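PDB 2OAF: thioesterase superfamily from Jannaschia sp., which probably hydrolyses thioesters, perhaps of acyl-coenzyme A, as a member of the thioesterase superfamily with the HotDog fold. Local coordinates for residues F42-I47 and G120-V125; E53-G58 and D139-L144; T67-P72 and K133-P138. All coordinates share one frame; numbering follows the deposited sequence.

Interaction 1 of 3, residues F42-I47 and G120-V125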
loop_
_atom_site.group_PDB
_atom_site.type_symbol
_atom_site.label_atom_id
_atom_site.label_comp_id
_atom_site.label_asym_id
_atom_site.label_seq_id
_atom_site.Cartn_x
_atom_site.Cartn_y
_atom_site.Cartn_z
ATOM N N PHE B 42 -2.761 -6.230 7.279
ATOM C CA PHE B 42 -3.438 -6.153 8.576
ATOM C C PHE B 42 -2.962 -7.276 9.487
ATOM O O PHE B 42 -2.721 -7.060 10.670
ATOM C CB PHE B 42 -4.960 -6.288 8.459
ATOM C CG PHE B 42 -5.632 -5.245 7.604
ATOM C CD1 PHE B 42 -5.126 -3.955 7.487
ATOM C CD2 PHE B 42 -6.826 -5.544 6.979
ATOM C CE1 PHE B 42 -5.778 -3.005 6.725
ATOM C CE2 PHE B 42 -7.486 -4.591 6.227
ATOM C CZ PHE B 42 -6.953 -3.321 6.096
ATOM N N ALA B 43 -2.849 -8.483 8.953
ATOM C CA ALA B 43 -2.400 -9.620 9.776
ATOM C C ALA B 43 -0.963 -9.432 10.292
ATOM O O ALA B 43 -0.648 -9.737 11.449
ATOM C CB ALA B 43 -2.552 -10.944 9.015
ATOM N N LEU B 44 -0.109 -8.898 9.438
ATOM C CA LEU B 44 1.276 -8.629 9.801
ATOM C C LEU B 44 1.383 -7.540 10.861
ATOM O O LEU B 44 2.195 -7.632 11.792
ATOM C CB LEU B 44 2.101 -8.313 8.557
ATOM C CG LEU B 44 2.823 -9.490 7.865
ATOM C CD1 LEU B 44 1.925 -10.692 7.729
ATOM C CD2 LEU B 44 3.373 -9.063 6.477
ATOM N N GLU B 45 0.560 -6.512 10.734
ATOM C CA GLU B 45 0.469 -5.459 11.742
ATOM C C GLU B 45 0.119 -6.032 13.137
ATOM O O GLU B 45 0.645 -5.598 14.160
ATOM C CB GLU B 45 -0.539 -4.425 11.274
ATOM C CG GLU B 45 -0.775 -3.237 12.217
ATOM C CD GLU B 45 -2.023 -2.415 11.833
ATOM O OE1 GLU B 45 -2.260 -2.257 10.586
ATOM O OE2 GLU B 45 -2.741 -1.967 12.777
ATOM N N ALA B 46 -0.756 -7.033 13.145
ATOM C CA ALA B 46 -1.155 -7.747 14.339
ATOM C C ALA B 46 0.025 -8.470 14.973
ATOM O O ALA B 46 0.191 -8.484 16.215
ATOM C CB ALA B 46 -2.250 -8.741 13.987
ATOM N N ILE B 47 0.822 -9.128 14.140
ATOM C CA ILE B 47 1.993 -9.850 14.622
ATOM C C ILE B 47 3.029 -8.850 15.158
ATOM O O ILE B 47 3.623 -9.060 16.206
ATOM C CB ILE B 47 2.617 -10.732 13.490
ATOM C CG1 ILE B 47 1.639 -11.858 13.052
ATOM C CG2 ILE B 47 4.000 -11.279 13.922
ATOM C CD1 ILE B 47 2.070 -12.652 11.775
ATOM N N GLY B 120 -5.415 -16.964 9.327
ATOM C CA GLY B 120 -4.093 -17.057 8.720
ATOM C C GLY B 120 -3.037 -17.718 9.603
ATOM O O GLY B 120 -3.122 -17.680 10.833
ATOM N N ALA B 121 -2.012 -18.285 8.959
ATOM C CA ALA B 121 -0.831 -18.809 9.636
ATOM C C ALA B 121 0.415 -18.274 8.910
ATOM O O ALA B 121 0.495 -18.292 7.685
ATOM C CB ALA B 121 -0.849 -20.344 9.631
ATOM N N PHE B 122 1.364 -17.775 9.688
ATOM C CA PHE B 122 2.489 -16.996 9.180
ATOM C C PHE B 122 3.766 -17.467 9.849
ATOM O O PHE B 122 3.871 -17.423 11.067
ATOM C CB PHE B 122 2.258 -15.527 9.531
ATOM C CG PHE B 122 0.942 -14.987 9.025
ATOM C CD1 PHE B 122 -0.225 -15.130 9.771
ATOM C CD2 PHE B 122 0.876 -14.332 7.815
ATOM C CE1 PHE B 122 -1.432 -14.620 9.307
ATOM C CE2 PHE B 122 -0.323 -13.826 7.344
ATOM C CZ PHE B 122 -1.486 -13.989 8.098
ATOM N N THR B 123 4.723 -17.925 9.052
ATOM C CA THR B 123 5.921 -18.577 9.552
ATOM C C THR B 123 7.141 -17.734 9.208
ATOM O O THR B 123 7.315 -17.302 8.055
ATOM C CB THR B 123 6.083 -19.967 8.922
ATOM O OG1 THR B 123 4.886 -20.719 9.150
ATOM C CG2 THR B 123 7.278 -20.710 9.551
ATOM N N CYS B 124 7.941 -17.465 10.233
ATOM C CA CYS B 124 9.160 -16.669 10.174
ATOM C C CYS B 124 10.353 -17.512 10.620
ATOM O O CYS B 124 10.194 -18.385 11.449
ATOM C CB CYS B 124 9.031 -15.527 11.168
ATOM S SG CYS B 124 7.651 -14.430 10.768
ATOM N N VAL B 125 11.536 -17.221 10.083
ATOM C CA VAL B 125 12.793 -17.730 10.630
ATOM C C VAL B 125 13.449 -16.567 11.385
ATOM O O VAL B 125 12.899 -15.469 11.420
ATOM C CB VAL B 125 13.717 -18.303 9.534
ATOM C CG1 VAL B 125 13.114 -19.588 8.944
ATOM C CG2 VAL B 125 14.027 -17.253 8.450
#
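F122 carries its CG anti to its own carbonyl carbon (chi1 -56°), which sends the ring from strand 115-128 toward helix 39-54, where I47, its CG1 likewise anti to the carbonyl carbon (chi1 -65°), extends CD1 to meet it. Three aliphatic groups, one from each of A43, L44 and I47, then share the ring along its length. At the far end, A43 CB lies 3.4 Å from F122 CZ. L44 reaches one side of the ring with CD1, 3.8 Å from F122 CD2, while I47 CD1 rests at the root of the side chain, 3.7 Å from F122 CB. The contact is wholly apolar, and all four residues are buried. Replacing F122 with a serine would probably open a gap between helix and strand, leaving A43 CB and the L44 and I47 methyls without their shared partner. G120, two residues earlier on the same strand, suits this crowding, since a CB there would clash with F122 CE1. The axes of the short helix and strand segments come within 10.2 Å and cross at -60°, the central helix of a HotDog fold lying across its curved sheet. F73 and L76 of strand 69-80 also pack on F122, whereas I47 continues onto F106 and V108 of strand 103-112.

Interaction 2 of 3, residues E53-G58 and D139-L144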
loop_
_atom_site.group_PDB
_atom_site.type_symbol
_atom_site.label_atom_id
_atom_site.label_comp_id
_atom_site.label_asym_id
_atom_site.label_seq_id
_atom_site.Cartn_x
_atom_site.Cartn_y
_atom_site.Cartn_z
ATOM N N GLU B 53 3.814 -6.046 22.432
ATOM C CA GLU B 53 3.187 -6.379 23.687
ATOM C C GLU B 53 4.095 -7.246 24.570
ATOM O O GLU B 53 4.202 -7.010 25.769
ATOM C CB GLU B 53 1.866 -7.117 23.403
ATOM C CG GLU B 53 1.075 -7.507 24.624
ATOM C CD GLU B 53 0.557 -6.319 25.412
ATOM O OE1 GLU B 53 0.397 -5.216 24.824
ATOM O OE2 GLU B 53 0.309 -6.514 26.629
ATOM N N TYR B 54 4.720 -8.264 23.984
ATOM C CA TYR B 54 5.455 -9.267 24.779
ATOM C C TYR B 54 6.967 -9.137 24.760
ATOM O O TYR B 54 7.624 -9.646 25.661
ATOM C CB TYR B 54 5.006 -10.677 24.376
ATOM C CG TYR B 54 3.519 -10.866 24.665
ATOM C CD1 TYR B 54 3.064 -10.895 25.967
ATOM C CD2 TYR B 54 2.575 -10.933 23.643
ATOM C CE1 TYR B 54 1.733 -11.048 26.256
ATOM C CE2 TYR B 54 1.219 -11.070 23.921
ATOM C CZ TYR B 54 0.806 -11.131 25.234
ATOM O OH TYR B 54 -0.528 -11.278 25.571
ATOM N N HIS B 55 7.525 -8.460 23.761
ATOM C CA HIS B 55 8.962 -8.221 23.716
ATOM C C HIS B 55 9.309 -6.775 24.057
ATOM O O HIS B 55 10.192 -6.541 24.859
ATOM C CB HIS B 55 9.552 -8.604 22.372
ATOM C CG HIS B 55 10.992 -8.220 22.224
ATOM N ND1 HIS B 55 11.391 -7.108 21.516
ATOM C CD2 HIS B 55 12.126 -8.776 22.717
ATOM C CE1 HIS B 55 12.709 -7.005 21.560
ATOM N NE2 HIS B 55 13.179 -8.004 22.278
ATOM N N GLY B 56 8.625 -5.809 23.455
ATOM C CA GLY B 56 8.795 -4.417 23.842
ATOM C C GLY B 56 8.307 -3.460 22.779
ATOM O O GLY B 56 8.212 -3.830 21.622
ATOM N N PRO B 57 8.028 -2.213 23.161
ATOM C CA PRO B 57 7.482 -1.234 22.241
ATOM C C PRO B 57 8.315 -1.056 20.993
ATOM O O PRO B 57 9.535 -1.106 21.046
ATOM C CB PRO B 57 7.496 0.065 23.052
ATOM C CG PRO B 57 7.432 -0.381 24.452
ATOM C CD PRO B 57 8.223 -1.639 24.506
ATOM N N GLY B 58 7.640 -0.858 19.866
ATOM C CA GLY B 58 8.321 -0.723 18.558
ATOM C C GLY B 58 8.373 -2.005 17.732
ATOM O O GLY B 58 9.012 -2.048 16.671
ATOM N N ASP B 139 17.447 -18.040 22.848
ATOM C CA ASP B 139 16.877 -18.507 24.092
ATOM C C ASP B 139 16.041 -17.447 24.776
ATOM O O ASP B 139 15.014 -17.776 25.358
ATOM C CB ASP B 139 17.972 -18.975 25.090
ATOM C CG ASP B 139 18.721 -20.228 24.627
ATOM O OD1 ASP B 139 18.239 -20.945 23.718
ATOM O OD2 ASP B 139 19.809 -20.491 25.192
ATOM N N HIS B 140 16.479 -16.192 24.769
ATOM C CA HIS B 140 15.706 -15.151 25.485
ATOM C C HIS B 140 14.355 -14.914 24.823
ATOM O O HIS B 140 13.381 -14.666 25.510
ATOM C CB HIS B 140 16.454 -13.812 25.666
ATOM C CG HIS B 140 16.702 -13.059 24.389
ATOM N ND1 HIS B 140 17.692 -13.411 23.494
ATOM C CD2 HIS B 140 16.114 -11.947 23.878
ATOM C CE1 HIS B 140 17.689 -12.562 22.479
ATOM N NE2 HIS B 140 16.747 -11.661 22.691
ATOM N N LEU B 141 14.288 -15.005 23.501
ATOM C CA LEU B 141 13.002 -14.898 22.829
ATOM C C LEU B 141 12.142 -16.143 23.090
ATOM O O LEU B 141 10.949 -16.035 23.351
ATOM C CB LEU B 141 13.192 -14.602 21.325
ATOM C CG LEU B 141 13.840 -13.226 21.080
ATOM C CD1 LEU B 141 13.900 -12.922 19.610
ATOM C CD2 LEU B 141 13.142 -12.038 21.848
ATOM N N ARG B 142 12.750 -17.321 23.067
ATOM C CA ARG B 142 12.028 -18.528 23.381
ATOM C C ARG B 142 11.312 -18.401 24.722
ATOM O O ARG B 142 10.183 -18.851 24.884
ATOM C CB ARG B 142 13.010 -19.687 23.424
ATOM C CG ARG B 142 12.359 -21.013 23.762
ATOM C CD ARG B 142 13.343 -22.119 23.619
ATOM N NE ARG B 142 13.774 -22.324 22.241
ATOM C CZ ARG B 142 13.116 -23.063 21.354
ATOM N NH1 ARG B 142 11.959 -23.650 21.658
ATOM N NH2 ARG B 142 13.615 -23.195 20.135
ATOM N N ALA B 143 11.998 -17.828 25.702
ATOM C CA ALA B 143 11.444 -17.681 27.052
ATOM C C ALA B 143 10.214 -16.776 27.066
ATOM O O ALA B 143 9.274 -17.023 27.821
ATOM C CB ALA B 143 12.504 -17.159 28.013
ATOM N N LEU B 144 10.201 -15.756 26.203
ATOM C CA LEU B 144 9.045 -14.863 26.067
ATOM C C LEU B 144 7.897 -15.491 25.297
ATOM O O LEU B 144 6.729 -15.175 25.569
ATOM C CB LEU B 144 9.404 -13.588 25.282
ATOM C CG LEU B 144 10.440 -12.657 25.886
ATOM C CD1 LEU B 144 10.612 -11.475 24.926
ATOM C CD2 LEU B 144 10.053 -12.211 27.315
#
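H55 and the two leucines L141 and L144 account for the apolar part of this contact. The imidazole is approached at its carbon side: CD2 of H55 stands 3.5 Å from L141 CD2, which comes in obliquely, and 3.8 Å from L144 CD1, which lies at the ring edge and in its plane. A chi1 of 173° sets CG of H55 anti to the backbone N and carries the ring out to both methyls, while L144 CD1 also brushes H55 CB. Thus the CD2 corner of the histidine meets two leucines three residues apart, about one turn of helix 139-145. On the same side, H55 NE2 and H140 NE2 come within 5.1 Å of each other without contact.

Packing against the backbone forms a second kind. L144 sets its isobutyl end on the carbonyl of Y54, with CD1 3.6 Å from Y54 O, a van der Waals contact between a methyl and a carbonyl oxygen. The tyrosine ring itself leads away from the leucines, and one of its faces is covered by CG of its neighbour E53, 3.6 Å above the plane.

The contact joins the end of helix 39-54, where G56 departs from helical geometry with positive phi, to the C-terminal helix 139-145. Helix 59-65 adjoins both, its L63 touching H55 and L141, and strand 17-21 places F17 against Y54.

Interaction 3 of 3, residues T67-P72 and K133-P138; sequences TNVGTP and KSQPAP
V69 and P138 are the backbone positions nearest each other, their CA atoms 8.7 Å apart, with strand 69-70 beginning just after N68 leaves a helix at positive phi and P138 standing at the N-cap of the next helix. At that spacing the two backbones do not pair directly, and side chains together with one water span the interval.

V69 supplies the apolar touch. With CG1 anti to the backbone N (chi1 173°), CG2 is left anti to the carbonyl carbon and meets the proline ring, V69 CG2 lying 4.3 Å from P138 CG. The same methyl lies 4.1 Å from Q135 NE2, where the valine and the glutamine cross at about a right angle. These are loose van der Waals contacts, and only 99 Å² is buried between the segments.

Q135 does the polar work. With CG between the backbone N and the carbonyl carbon (chi1 64°), and the chain extended beyond it, the side chain reaches across toward the other segment. Its NE2 donates to a water at 2.9 Å from Q135 NE2, and that water in turn donates to the backbone carbonyl of N68, 2.9 Å from N68 O. The direct N68 O to Q135 NE2 separation is 4.4 Å, too long for a direct bond, and the water bridges it. The same NE2 also bonds to T127 O of strand 115-128, and two acceptors on the one NE2 would tend to hold the amide in this rotation. N68 is held separately, through OD1 to the backbone N of D130.

Strands 69-80 and 133-135 both pair antiparallel with strand 115-128, so this water-mediated bridge links strands flanking a common neighbour at one end of the antiparallel sheet of a HotDog fold.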
loop_
_atom_site.group_PDB
_atom_site.type_symbol
_atom_site.label_atom_id
_atom_site.label_comp_id
_atom_site.label_asym_id
_atom_site.label_seq_id
_atom_site.Cartn_x
_atom_site.Cartn_y
_atom_site.Cartn_z
ATOM N N THR B 67 17.632 -4.923 19.026
ATOM C CA THR B 67 17.930 -6.256 19.580
ATOM C C THR B 67 18.755 -7.078 18.574
ATOM O O THR B 67 19.278 -8.127 18.907
ATOM C CB THR B 67 16.569 -6.948 19.934
ATOM O OG1 THR B 67 15.907 -6.145 20.924
ATOM C CG2 THR B 67 16.726 -8.370 20.446
ATOM N N ASN B 68 18.862 -6.587 17.341
ATOM C CA ASN B 68 19.593 -7.259 16.273
ATOM C C ASN B 68 19.042 -8.628 15.885
ATOM O O ASN B 68 19.788 -9.504 15.440
ATOM C CB ASN B 68 21.071 -7.400 16.630
ATOM C CG ASN B 68 21.936 -7.587 15.409
ATOM O OD1 ASN B 68 21.633 -7.074 14.326
ATOM N ND2 ASN B 68 23.002 -8.321 15.567
ATOM N N VAL B 69 17.729 -8.796 16.030
ATOM C CA VAL B 69 17.072 -10.034 15.661
ATOM C C VAL B 69 16.048 -9.730 14.580
ATOM O O VAL B 69 15.150 -8.915 14.783
ATOM C CB VAL B 69 16.390 -10.702 16.880
ATOM C CG1 VAL B 69 15.552 -11.909 16.424
ATOM C CG2 VAL B 69 17.438 -11.154 17.913
ATOM N N GLY B 70 16.215 -10.354 13.417
ATOM C CA GLY B 70 15.237 -10.256 12.361
ATOM C C GLY B 70 14.376 -11.491 12.351
ATOM O O GLY B 70 14.793 -12.554 12.831
ATOM N N THR B 71 13.159 -11.357 11.844
ATOM C CA THR B 71 12.250 -12.501 11.733
ATOM C C THR B 71 11.602 -12.475 10.348
ATOM O O THR B 71 10.412 -12.323 10.222
ATOM C CB THR B 71 11.194 -12.581 12.874
ATOM O OG1 THR B 71 10.213 -11.543 12.753
ATOM C CG2 THR B 71 11.833 -12.515 14.232
ATOM N N PRO B 72 12.412 -12.659 9.300
ATOM C CA PRO B 72 11.851 -12.659 7.942
ATOM C C PRO B 72 10.835 -13.795 7.712
ATOM O O PRO B 72 10.972 -14.872 8.276
ATOM C CB PRO B 72 13.096 -12.810 7.045
ATOM C CG PRO B 72 14.135 -13.418 7.928
ATOM C CD PRO B 72 13.871 -12.903 9.305
ATOM N N LYS B 133 21.995 -13.083 8.371
ATOM C CA LYS B 133 22.332 -14.495 8.473
ATOM C C LYS B 133 21.350 -15.203 9.398
ATOM O O LYS B 133 21.063 -14.729 10.478
ATOM C CB LYS B 133 23.758 -14.671 9.016
ATOM C CG LYS B 133 24.351 -16.050 8.686
ATOM C CD LYS B 133 25.586 -16.441 9.541
ATOM C CE LYS B 133 26.164 -17.809 9.077
ATOM N NZ LYS B 133 26.645 -18.697 10.191
ATOM N N SER B 134 20.870 -16.362 8.986
ATOM C CA SER B 134 20.009 -17.180 9.835
ATOM C C SER B 134 20.649 -17.546 11.181
ATOM O O SER B 134 21.869 -17.702 11.287
ATOM C CB SER B 134 19.629 -18.491 9.118
ATOM O OG SER B 134 18.832 -18.234 7.968
ATOM N N GLN B 135 19.812 -17.688 12.198
ATOM C CA GLN B 135 20.235 -18.249 13.466
ATOM C C GLN B 135 19.079 -19.036 14.043
ATOM O O GLN B 135 17.928 -18.801 13.685
ATOM C CB GLN B 135 20.687 -17.156 14.445
ATOM C CG GLN B 135 19.613 -16.177 14.874
ATOM C CD GLN B 135 20.081 -15.168 15.915
ATOM O OE1 GLN B 135 20.822 -15.512 16.825
ATOM N NE2 GLN B 135 19.606 -13.916 15.805
ATOM N N PRO B 136 19.369 -20.002 14.917
ATOM C CA PRO B 136 18.261 -20.586 15.650
ATOM C C PRO B 136 17.542 -19.559 16.506
ATOM O O PRO B 136 18.127 -18.545 16.855
ATOM C CB PRO B 136 18.934 -21.615 16.550
ATOM C CG PRO B 136 20.391 -21.351 16.482
ATOM C CD PRO B 136 20.662 -20.623 15.241
ATOM N N ALA B 137 16.294 -19.839 16.876
ATOM C CA ALA B 137 15.547 -18.944 17.768
ATOM C C ALA B 137 16.347 -18.699 19.051
ATOM O O ALA B 137 16.690 -19.661 19.743
ATOM C CB ALA B 137 14.190 -19.534 18.111
ATOM N N PRO B 138 16.664 -17.425 19.376
ATOM C CA PRO B 138 17.448 -17.177 20.599
ATOM C C PRO B 138 16.706 -17.536 21.879
ATOM O O PRO B 138 15.491 -17.360 21.977
ATOM C CB PRO B 138 17.736 -15.672 20.555
ATOM C CG PRO B 138 17.383 -15.233 19.205
ATOM C CD PRO B 138 16.375 -16.177 18.660
HETATM O O HOH W 1 20.771 -11.596 17.175
#

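In the fold
From the N terminus, helix 39-54 first supplies 42-47 to interaction 1 and then, at its end, 53-58 to interaction 2; 67-72 of interaction 3 follows at the start of strand 69-80. Interaction 1 closes the first loop when strand 115-128 returns to pack on the helix, interaction 3 closes the next at 133-138, and interaction 2 closes the last at 139-144. Interaction 3 is therefore nested inside interaction 2, whereas interaction 1 crosses both. Interactions 1 and 3 meet where V125 N probably bonds to P72 O; interactions 2 and 3 meet through L141 and V69. Interaction 1 joins helix to sheet, interaction 2 joins helix 39-54 to helix 139-145, and interaction 3 bridges strands 69-80 and 133-135.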